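Local atomic coordinates of cAMP-dependent protein kinase regulatory subunit (PDB entry 6XQK), a protein that probably restrains the protein kinase A catalytic subunit until cAMP binds, and assembles into oligomers through its D/D domain. Residues 12-15 against 16-19; 34-37 against 38-42; 43-46 against 47-51. All coordinates share one frame; numbering follows the deposited sequence.

Overall arrangement
All three contacts are turn-to-turn packing within helices: contact 1 on helix 8-24, contacts 2 and 3 in series on helix 29-49. Contacts 1 and 2 are partly buried and face each other, their centres about 13 Å apart, through the salt bridge of Glu13 with Arg40 and the packing of Phe17 against Tyr36 and Phe37; both touch the second subunit. Contacts 2 and 3 both reach the third and fourth subunits, but contact 3 lies at the surface with mostly exposed residues, its centre about 16 Å from that of the chain. The chemistry follows: an amide pair and dimer-facing apolar groups in 12-19, aromatic and CH-pi packing in 34-42, and two neighbouring cations in 43-51.

Contact 1 of 3, residues 12-15 against 16-19; sequences AELQ and LFQN
Gln15 and Asn19, one helical turn apart, are tied by both side chain and backbone. NE2 of Gln15 donates to OD1 of Asn19 over 3.2 Å at an N-H...O angle of 157°. The acceptor lies in the amide plane of Gln15, but the donor stands above the carbonyl plane of Asn19, the two amides being turned 51° against each other. The bend of the Gln15 chain at chi2 (56°) folds its amide forward along the helix to meet Asn19. Beneath, the backbone runs four successive i to i+4 bonds; Gln18 N to Leu14 O, 2.9 Å, is the straightest.

Van der Waals contacts gather round Leu14. The amide oxygen OE1 of Gln18 rests 3.3 Å from Leu14 CG, and makes a weak hydrogen bond with Gln18 NE2 of the second subunit. The apolar pair is Leu14 with Phe17: Leu14 CD1 comes to the edge of the Phe17 ring, near its plane, 4.4 Å from Phe17 CD2. That ring leads on to Phe37 of helix 29-49 and to Phe17 of the second subunit, while the Glu13 carboxylate is paired with Arg40.

The chemistry implies an amphipathic helix: the amide pair of Gln15 and Asn19 lies on an exposed side, whereas Leu14 and Phe17 supply apolar surface to the subunit interface, as in a dimerisation domain.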
ATOM      1  N   ALA A  12      13.907   9.580  12.683  1.00 25.48           N
ATOM      2  CA  ALA A  12      12.720   9.616  13.548  1.00 24.36           C
ATOM      3  C   ALA A  12      11.667   8.639  13.056  1.00 23.75           C
ATOM      4  O   ALA A  12      11.155   7.856  13.861  1.00 23.80           O
ATOM      5  CB  ALA A  12      12.159  11.024  13.607  1.00 24.02           C
ATOM      6  N   GLU A  13      11.379   8.631  11.731  1.00 23.17           N
ATOM      7  CA  GLU A  13      10.406   7.700  11.161  1.00 23.27           C
ATOM      8  C   GLU A  13      10.871   6.238  11.244  1.00 23.22           C
ATOM      9  O   GLU A  13      10.053   5.331  11.428  1.00 23.49           O
ATOM     10  CB  GLU A  13      10.089   8.059   9.706  1.00 24.94           C
ATOM     11  CG  GLU A  13       9.341   9.353   9.545  1.00 28.28           C
ATOM     12  CD  GLU A  13       7.849   9.301   9.832  1.00 32.50           C
ATOM     13  OE1 GLU A  13       7.314   8.249  10.258  1.00 30.63           O
ATOM     14  OE2 GLU A  13       7.208  10.352   9.614  1.00 34.59           O
ATOM     15  N   LEU A  14      12.175   6.019  11.117  1.00 22.88           N
ATOM     16  CA  LEU A  14      12.741   4.683  11.230  1.00 23.30           C
ATOM     17  C   LEU A  14      12.681   4.208  12.678  1.00 23.15           C
ATOM     18  O   LEU A  14      12.356   3.056  12.922  1.00 23.61           O
ATOM     19  CB  LEU A  14      14.178   4.664  10.702  1.00 23.76           C
ATOM     20  CG  LEU A  14      14.844   3.313  10.673  1.00 25.27           C
ATOM     21  CD1 LEU A  14      14.112   2.354   9.763  1.00 25.51           C
ATOM     22  CD2 LEU A  14      16.284   3.437  10.234  1.00 25.46           C
ATOM     23  N   GLN A  15      12.932   5.102  13.648  1.00 22.48           N
ATOM     24  CA  GLN A  15      12.869   4.764  15.072  1.00 22.05           C
ATOM     25  C   GLN A  15      11.424   4.440  15.491  1.00 21.84           C
ATOM     26  O   GLN A  15      11.196   3.524  16.270  1.00 21.71           O
ATOM     27  CB  GLN A  15      13.474   5.884  15.928  1.00 23.45           C
ATOM     28  CG  GLN A  15      13.873   5.467  17.343  1.00 28.63           C
ATOM     29  CD  GLN A  15      14.851   4.284  17.431  1.00 35.48           C
ATOM     30  OE1 GLN A  15      16.016   4.362  17.001  1.00 38.78           O
ATOM     31  NE2 GLN A  15      14.411   3.160  18.013  1.00 33.95           N
ATOM     32  N   LEU A  16      10.450   5.168  14.949  1.00 21.63           N
ATOM     33  CA  LEU A  16       9.038   4.915  15.236  1.00 20.86           C
ATOM     34  C   LEU A  16       8.618   3.536  14.692  1.00 21.63           C
ATOM     35  O   LEU A  16       7.860   2.795  15.340  1.00 21.63           O
ATOM     36  CB  LEU A  16       8.177   5.999  14.576  1.00 20.21           C
ATOM     37  CG  LEU A  16       7.970   7.321  15.303  1.00 20.98           C
ATOM     38  CD1 LEU A  16       6.924   8.144  14.578  1.00 21.41           C
ATOM     39  CD2 LEU A  16       7.529   7.105  16.740  1.00 21.55           C
ATOM     40  N   PHE A  17       9.099   3.205  13.487  1.00 22.61           N
ATOM     41  CA  PHE A  17       8.815   1.923  12.845  1.00 24.32           C
ATOM     42  C   PHE A  17       9.461   0.777  13.617  1.00 26.09           C
ATOM     43  O   PHE A  17       8.779  -0.178  13.957  1.00 26.82           O
ATOM     44  CB  PHE A  17       9.273   1.939  11.392  1.00 24.32           C
ATOM     45  CG  PHE A  17       9.214   0.598  10.714  1.00 25.29           C
ATOM     46  CD1 PHE A  17       8.009  -0.053  10.536  1.00 26.38           C
ATOM     47  CD2 PHE A  17      10.359   0.020  10.190  1.00 26.35           C
ATOM     48  CE1 PHE A  17       7.949  -1.272   9.872  1.00 27.18           C
ATOM     49  CE2 PHE A  17      10.300  -1.195   9.531  1.00 27.27           C
ATOM     50  CZ  PHE A  17       9.094  -1.840   9.388  1.00 27.01           C
ATOM     51  N   GLN A  18      10.749   0.894  13.961  1.00 26.82           N
ATOM     52  CA  GLN A  18      11.453  -0.127  14.729  1.00 27.47           C
ATOM     53  C   GLN A  18      10.785  -0.365  16.089  1.00 26.06           C
ATOM     54  O   GLN A  18      10.743  -1.506  16.551  1.00 24.95           O
ATOM     55  CB  GLN A  18      12.920   0.262  14.923  1.00 30.59           C
ATOM     56  CG  GLN A  18      13.752   0.077  13.682  1.00 36.39           C
ATOM     57  CD  GLN A  18      15.152   0.638  13.839  1.00 45.09           C
ATOM     58  OE1 GLN A  18      15.762   1.091  12.873  1.00 47.79           O
ATOM     59  NE2 GLN A  18      15.718   0.615  15.047  1.00 47.61           N
ATOM     60  N   ASN A  19      10.251   0.703  16.710  1.00 25.49           N
ATOM     61  CA  ASN A  19       9.552   0.610  17.983  1.00 25.20           C
ATOM     62  C   ASN A  19       8.252  -0.182  17.822  1.00 26.12           C
ATOM     63  O   ASN A  19       7.906  -0.981  18.693  1.00 26.39           O
ATOM     64  CB  ASN A  19       9.260   1.999  18.529  1.00 25.07           C
ATOM     65  CG  ASN A  19      10.464   2.701  19.097  1.00 26.40           C
ATOM     66  OD1 ASN A  19      11.569   2.128  19.184  1.00 25.99           O
ATOM     67  ND2 ASN A  19      10.274   3.971  19.487  1.00 26.32           N
TER

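Contact 2 of 3, residues 34-37 against 38-42; sequences ANYF and NKRLE
From Asn38 N to Ala34 O through to Leu41 N to Phe37 O, four consecutive i to i+4 hydrogen bonds keep this part of helix 29-49 regular, Arg40 N reaching Tyr36 O at 2.9 Å. The main side-chain contact lies on the same turn: Arg40 lays its CG over one face of the Tyr36 ring, a CH-pi contact 4.0 Å from the ring centroid and 27° off the normal. The arginine chain follows the ring outward from the helix. Tyr36 holds CG anti to its backbone nitrogen (chi1 175°), which swings the ring forward along the helix onto the arginine methylenes; Arg40 CD then passes 3.8 Å from Tyr36 OH. The guanidinium does not stack on the ring, their planes standing 69° apart. It turns instead to the Glu13 carboxylate, which faces both its NE and its NH2 and forms a salt bridge with NH2, and through NH1 it is hydrogen-bonded to Gln43; these partners probably limit its rotation.

Tyr36 also sets its CD2 edge over the centre of the neighbouring Phe37 ring, 3.7 Å above the plane. With the ring of Tyr36 cut back to an alanine, the Arg40 methylenes would probably lose the face they lie on, and the Phe37 ring the edge resting on it.

On another side of the helix, Leu41 CG lies 3.4 Å from Phe37 O, and Leu41 packs on Ala34 of the second subunit. Asn38 ND2 is hydrogen-bonded to Asn38 OD1 of that subunit. An aromatic face toward helix 8-24 beside a face toward partner subunits is consistent with the helical dimerisation/docking fold of the PKA regulatory-subunit RIIa family.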
ATOM      1  N   ALA A  34       3.936  -2.999   5.574  1.00 15.83           N
ATOM      2  CA  ALA A  34       3.218  -2.327   4.495  1.00 14.58           C
ATOM      3  C   ALA A  34       2.001  -1.585   5.084  1.00 14.87           C
ATOM      4  O   ALA A  34       1.812  -0.412   4.784  1.00 14.24           O
ATOM      5  CB  ALA A  34       2.765  -3.329   3.439  1.00 13.24           C
ATOM      6  N   ASN A  35       1.236  -2.243   5.979  1.00 15.03           N
ATOM      7  CA  ASN A  35       0.093  -1.599   6.610  1.00 16.58           C
ATOM      8  C   ASN A  35       0.500  -0.364   7.414  1.00 17.31           C
ATOM      9  O   ASN A  35      -0.200   0.653   7.375  1.00 17.76           O
ATOM     10  CB  ASN A  35      -0.666  -2.578   7.494  1.00 17.60           C
ATOM     11  CG  ASN A  35      -1.419  -3.649   6.743  1.00 19.96           C
ATOM     12  OD1 ASN A  35      -1.454  -3.692   5.507  1.00 21.82           O
ATOM     13  ND2 ASN A  35      -2.021  -4.556   7.472  1.00 19.51           N
ATOM     14  N   TYR A  36       1.637  -0.454   8.126  1.00 17.23           N
ATOM     15  CA  TYR A  36       2.156   0.650   8.929  1.00 17.88           C
ATOM     16  C   TYR A  36       2.506   1.902   8.061  1.00 18.11           C
ATOM     17  O   TYR A  36       2.087   3.032   8.372  1.00 18.50           O
ATOM     18  CB  TYR A  36       3.386   0.182   9.746  1.00 18.07           C
ATOM     19  CG  TYR A  36       4.054   1.314  10.511  1.00 18.69           C
ATOM     20  CD1 TYR A  36       3.590   1.706  11.762  1.00 19.18           C
ATOM     21  CD2 TYR A  36       5.099   2.039   9.951  1.00 19.14           C
ATOM     22  CE1 TYR A  36       4.129   2.805  12.424  1.00 19.74           C
ATOM     23  CE2 TYR A  36       5.674   3.115  10.622  1.00 20.06           C
ATOM     24  CZ  TYR A  36       5.191   3.492  11.863  1.00 20.90           C
ATOM     25  OH  TYR A  36       5.750   4.566  12.511  1.00 21.87           O
ATOM     26  N   PHE A  37       3.283   1.694   6.995  1.00 16.84           N
ATOM     27  CA  PHE A  37       3.717   2.779   6.121  1.00 16.22           C
ATOM     28  C   PHE A  37       2.593   3.363   5.291  1.00 16.77           C
ATOM     29  O   PHE A  37       2.543   4.588   5.096  1.00 17.12           O
ATOM     30  CB  PHE A  37       4.907   2.346   5.272  1.00 15.11           C
ATOM     31  CG  PHE A  37       6.161   2.354   6.120  1.00 14.95           C
ATOM     32  CD1 PHE A  37       6.629   3.534   6.690  1.00 15.40           C
ATOM     33  CD2 PHE A  37       6.830   1.187   6.399  1.00 15.08           C
ATOM     34  CE1 PHE A  37       7.770   3.542   7.480  1.00 15.86           C
ATOM     35  CE2 PHE A  37       7.973   1.200   7.197  1.00 16.07           C
ATOM     36  CZ  PHE A  37       8.424   2.375   7.741  1.00 15.79           C
ATOM     37  N   ASN A  38       1.642   2.519   4.877  1.00 16.64           N
ATOM     38  CA  ASN A  38       0.467   2.984   4.168  1.00 17.27           C
ATOM     39  C   ASN A  38      -0.406   3.834   5.103  1.00 18.71           C
ATOM     40  O   ASN A  38      -1.030   4.793   4.632  1.00 19.59           O
ATOM     41  CB  ASN A  38      -0.321   1.824   3.615  1.00 18.41           C
ATOM     42  CG  ASN A  38       0.315   1.181   2.404  1.00 22.56           C
ATOM     43  OD1 ASN A  38       0.943   1.833   1.568  1.00 23.91           O
ATOM     44  ND2 ASN A  38       0.164  -0.117   2.269  1.00 23.20           N
ATOM     45  N   LYS A  39      -0.439   3.511   6.424  1.00 18.24           N
ATOM     46  CA  LYS A  39      -1.191   4.289   7.405  1.00 17.78           C
ATOM     47  C   LYS A  39      -0.459   5.595   7.726  1.00 17.35           C
ATOM     48  O   LYS A  39      -1.121   6.613   7.886  1.00 18.10           O
ATOM     49  CB  LYS A  39      -1.448   3.500   8.682  1.00 19.44           C
ATOM     50  CG  LYS A  39      -2.428   4.208   9.608  1.00 23.37           C
ATOM     51  CD  LYS A  39      -2.658   3.429  10.908  1.00 28.60           C
ATOM     52  CE  LYS A  39      -3.576   4.180  11.823  1.00 31.08           C
ATOM     53  NZ  LYS A  39      -4.819   4.497  11.104  1.00 33.49           N
ATOM     54  N   ARG A  40       0.887   5.600   7.782  1.00 16.11           N
ATOM     55  CA  ARG A  40       1.635   6.843   8.018  1.00 15.95           C
ATOM     56  C   ARG A  40       1.395   7.837   6.872  1.00 16.04           C
ATOM     57  O   ARG A  40       1.272   9.040   7.103  1.00 16.83           O
ATOM     58  CB  ARG A  40       3.141   6.557   8.165  1.00 17.46           C
ATOM     59  CG  ARG A  40       3.547   5.918   9.498  1.00 19.45           C
ATOM     60  CD  ARG A  40       3.346   6.852  10.691  1.00 20.42           C
ATOM     61  NE  ARG A  40       4.155   8.076  10.596  1.00 24.77           N
ATOM     62  CZ  ARG A  40       3.661   9.314  10.443  1.00 27.28           C
ATOM     63  NH1 ARG A  40       2.349   9.514  10.385  1.00 27.67           N
ATOM     64  NH2 ARG A  40       4.479  10.356  10.349  1.00 25.65           N
ATOM     65  N   LEU A  41       1.316   7.332   5.646  1.00 15.66           N
ATOM     66  CA  LEU A  41       1.003   8.146   4.479  1.00 15.92           C
ATOM     67  C   LEU A  41      -0.426   8.673   4.592  1.00 16.20           C
ATOM     68  O   LEU A  41      -0.675   9.843   4.287  1.00 17.21           O
ATOM     69  CB  LEU A  41       1.115   7.301   3.189  1.00 15.93           C
ATOM     70  CG  LEU A  41       2.511   7.011   2.658  1.00 16.36           C
ATOM     71  CD1 LEU A  41       2.423   6.173   1.402  1.00 17.05           C
ATOM     72  CD2 LEU A  41       3.252   8.298   2.359  1.00 15.64           C
ATOM     73  N   GLU A  42      -1.366   7.810   5.008  1.00 15.54           N
ATOM     74  CA  GLU A  42      -2.771   8.160   5.155  1.00 16.28           C
ATOM     75  C   GLU A  42      -2.935   9.296   6.158  1.00 15.87           C
ATOM     76  O   GLU A  42      -3.689  10.227   5.891  1.00 15.70           O
ATOM     77  CB  GLU A  42      -3.601   6.936   5.563  1.00 19.50           C
ATOM     78  CG  GLU A  42      -5.054   7.267   5.838  1.00 24.70           C
ATOM     79  CD  GLU A  42      -5.971   6.084   6.060  1.00 32.02           C
ATOM     80  OE1 GLU A  42      -5.468   4.968   6.311  1.00 32.27           O
ATOM     81  OE2 GLU A  42      -7.202   6.278   5.993  1.00 36.25           O
TER

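Contact 3 of 3, residues 43-46 against 47-51; sequences QQRA and FLKAR
Lys49 runs alongside Arg45, with their methylenes touching at 4.0 Å between Arg45 CG and Lys49 CG. The arginine chain is extended past the lysine, whose own chain curls back (chi2 -63°, chi3 -72°) and lays its CD over one face of the guanidinium, 4.0 Å above the plane and displaced from the centre of the group. The two cations lie near each other, Arg45 NH2 to Lys49 NZ being 3.7 Å. Any repulsion is probably eased by charges from other chains: Arg45 NE forms a salt bridge with Asp28 of the third subunit, and Lys49 NZ a long, weak ion pair with Glu9 of the fourth.

These residues form the C-terminal turns of helix 29-49 in the D/D domain, where the backbone pattern weakens. Gln44 O accepts a sound bond from Leu48 N at 3.1 Å and a weak one from Phe47 N, while Ala50 N reaches Ala46 O weakly.

Leu48 keeps CG beside its own backbone nitrogen (chi1 -61°), turned back along the helix so that CG rests 3.4 Å from Gln44 O. Leu48 packs on Leu48 of the fourth subunit, and Gln44 OE1 accepts a hydrogen bond from Arg45 NH2 of the same fourth subunit.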
ATOM      1  N   GLN A  43      -2.204   9.237   7.275  1.00 15.59           N
ATOM      2  CA  GLN A  43      -2.200  10.278   8.297  1.00 15.79           C
ATOM      3  C   GLN A  43      -1.733  11.630   7.746  1.00 16.23           C
ATOM      4  O   GLN A  43      -2.420  12.643   7.944  1.00 17.12           O
ATOM      5  CB  GLN A  43      -1.383   9.834   9.523  1.00 17.04           C
ATOM      6  CG  GLN A  43      -2.047   8.666  10.233  1.00 19.90           C
ATOM      7  CD  GLN A  43      -1.238   8.078  11.361  1.00 24.33           C
ATOM      8  OE1 GLN A  43      -0.027   7.962  11.296  1.00 25.06           O
ATOM      9  NE2 GLN A  43      -1.896   7.664  12.432  1.00 25.82           N
ATOM     10  N   GLN A  44      -0.622  11.644   7.002  1.00 15.68           N
ATOM     11  CA  GLN A  44      -0.113  12.880   6.381  1.00 15.03           C
ATOM     12  C   GLN A  44      -1.047  13.398   5.243  1.00 16.15           C
ATOM     13  O   GLN A  44      -1.194  14.616   5.073  1.00 16.65           O
ATOM     14  CB  GLN A  44       1.337  12.679   5.907  1.00 14.31           C
ATOM     15  CG  GLN A  44       2.317  12.358   7.046  1.00 14.29           C
ATOM     16  CD  GLN A  44       3.772  12.586   6.680  1.00 17.89           C
ATOM     17  OE1 GLN A  44       4.138  12.672   5.515  1.00 19.47           O
ATOM     18  NE2 GLN A  44       4.657  12.665   7.669  1.00 18.03           N
ATOM     19  N   ARG A  45      -1.731  12.464   4.513  1.00 16.15           N
ATOM     20  CA  ARG A  45      -2.707  12.802   3.466  1.00 16.24           C
ATOM     21  C   ARG A  45      -3.869  13.618   4.054  1.00 18.83           C
ATOM     22  O   ARG A  45      -4.364  14.531   3.391  1.00 20.52           O
ATOM     23  CB  ARG A  45      -3.224  11.553   2.744  1.00 15.69           C
ATOM     24  CG  ARG A  45      -4.421  11.792   1.845  1.00 14.88           C
ATOM     25  CD  ARG A  45      -4.673  10.661   0.880  1.00 15.84           C
ATOM     26  NE  ARG A  45      -5.843  10.917   0.035  1.00 17.76           N
ATOM     27  CZ  ARG A  45      -5.794  11.460  -1.181  1.00 19.72           C
ATOM     28  NH1 ARG A  45      -4.625  11.763  -1.736  1.00 19.30           N
ATOM     29  NH2 ARG A  45      -6.908  11.641  -1.880  1.00 18.70           N
ATOM     30  N   ALA A  46      -4.305  13.334   5.293  1.00 18.86           N
ATOM     31  CA  ALA A  46      -5.375  14.102   5.914  1.00 19.10           C
ATOM     32  C   ALA A  46      -4.955  15.573   6.085  1.00 20.16           C
ATOM     33  O   ALA A  46      -5.776  16.464   5.888  1.00 20.00           O
ATOM     34  CB  ALA A  46      -5.736  13.514   7.245  1.00 19.21           C
ATOM     35  N   PHE A  47      -3.682  15.831   6.424  1.00 20.74           N
ATOM     36  CA  PHE A  47      -3.187  17.195   6.556  1.00 21.59           C
ATOM     37  C   PHE A  47      -3.148  17.895   5.174  1.00 22.30           C
ATOM     38  O   PHE A  47      -3.604  19.020   5.021  1.00 22.30           O
ATOM     39  CB  PHE A  47      -1.782  17.224   7.237  1.00 21.30           C
ATOM     40  CG  PHE A  47      -1.192  18.631   7.370  1.00 21.27           C
ATOM     41  CD1 PHE A  47      -1.518  19.443   8.447  1.00 21.32           C
ATOM     42  CD2 PHE A  47      -0.327  19.143   6.404  1.00 21.66           C
ATOM     43  CE1 PHE A  47      -0.991  20.747   8.554  1.00 21.72           C
ATOM     44  CE2 PHE A  47       0.175  20.461   6.503  1.00 21.77           C
ATOM     45  CZ  PHE A  47      -0.139  21.244   7.588  1.00 20.90           C
ATOM     46  N   LEU A  48      -2.629  17.193   4.166  1.00 22.82           N
ATOM     47  CA  LEU A  48      -2.499  17.691   2.801  1.00 22.67           C
ATOM     48  C   LEU A  48      -3.847  17.973   2.122  1.00 22.27           C
ATOM     49  O   LEU A  48      -3.949  18.893   1.312  1.00 22.01           O
ATOM     50  CB  LEU A  48      -1.626  16.706   1.978  1.00 22.95           C
ATOM     51  CG  LEU A  48      -0.209  16.538   2.505  1.00 24.29           C
ATOM     52  CD1 LEU A  48       0.509  15.364   1.868  1.00 25.21           C
ATOM     53  CD2 LEU A  48       0.559  17.800   2.312  1.00 24.80           C
ATOM     54  N   LYS A  49      -4.878  17.198   2.454  1.00 22.56           N
ATOM     55  CA  LYS A  49      -6.226  17.388   1.878  1.00 23.29           C
ATOM     56  C   LYS A  49      -7.012  18.505   2.558  1.00 24.03           C
ATOM     57  O   LYS A  49      -7.976  19.018   1.972  1.00 24.93           O
ATOM     58  CB  LYS A  49      -7.072  16.102   1.978  1.00 24.42           C
ATOM     59  CG  LYS A  49      -6.679  15.003   1.027  1.00 28.49           C
ATOM     60  CD  LYS A  49      -6.846  15.387  -0.421  1.00 33.08           C
ATOM     61  CE  LYS A  49      -8.291  15.455  -0.858  1.00 38.26           C
ATOM     62  NZ  LYS A  49      -8.436  15.025  -2.289  1.00 42.16           N
ATOM     63  N   ALA A  50      -6.684  18.810   3.818  1.00 23.64           N
ATOM     64  CA  ALA A  50      -7.418  19.783   4.603  1.00 23.79           C
ATOM     65  C   ALA A  50      -7.399  21.170   4.001  1.00 24.58           C
ATOM     66  O   ALA A  50      -6.421  21.552   3.360  1.00 25.05           O
ATOM     67  CB  ALA A  50      -6.870  19.825   6.018  1.00 23.49           C
ATOM     68  N   ARG A  51      -8.514  21.903   4.171  1.00 24.72           N
ATOM     69  CA  ARG A  51      -8.696  23.289   3.713  1.00 24.63           C
ATOM     70  C   ARG A  51      -7.669  24.188   4.425  1.00 23.21           C
ATOM     71  O   ARG A  51      -7.613  24.167   5.646  1.00 22.52           O
ATOM     72  CB  ARG A  51     -10.170  23.743   3.993  1.00 26.23           C
ATOM     73  CG  ARG A  51     -10.433  25.239   4.193  1.00 28.46           C
ATOM     74  CD  ARG A  51      -9.875  26.058   3.057  1.00 31.58           C
ATOM     75  NE  ARG A  51     -10.061  27.500   3.232  1.00 34.67           N
ATOM     76  CZ  ARG A  51      -9.079  28.369   3.447  1.00 36.24           C
ATOM     77  NH1 ARG A  51      -7.834  27.946   3.621  1.00 35.04           N
ATOM     78  NH2 ARG A  51      -9.337  29.667   3.504  1.00 37.14           N
TER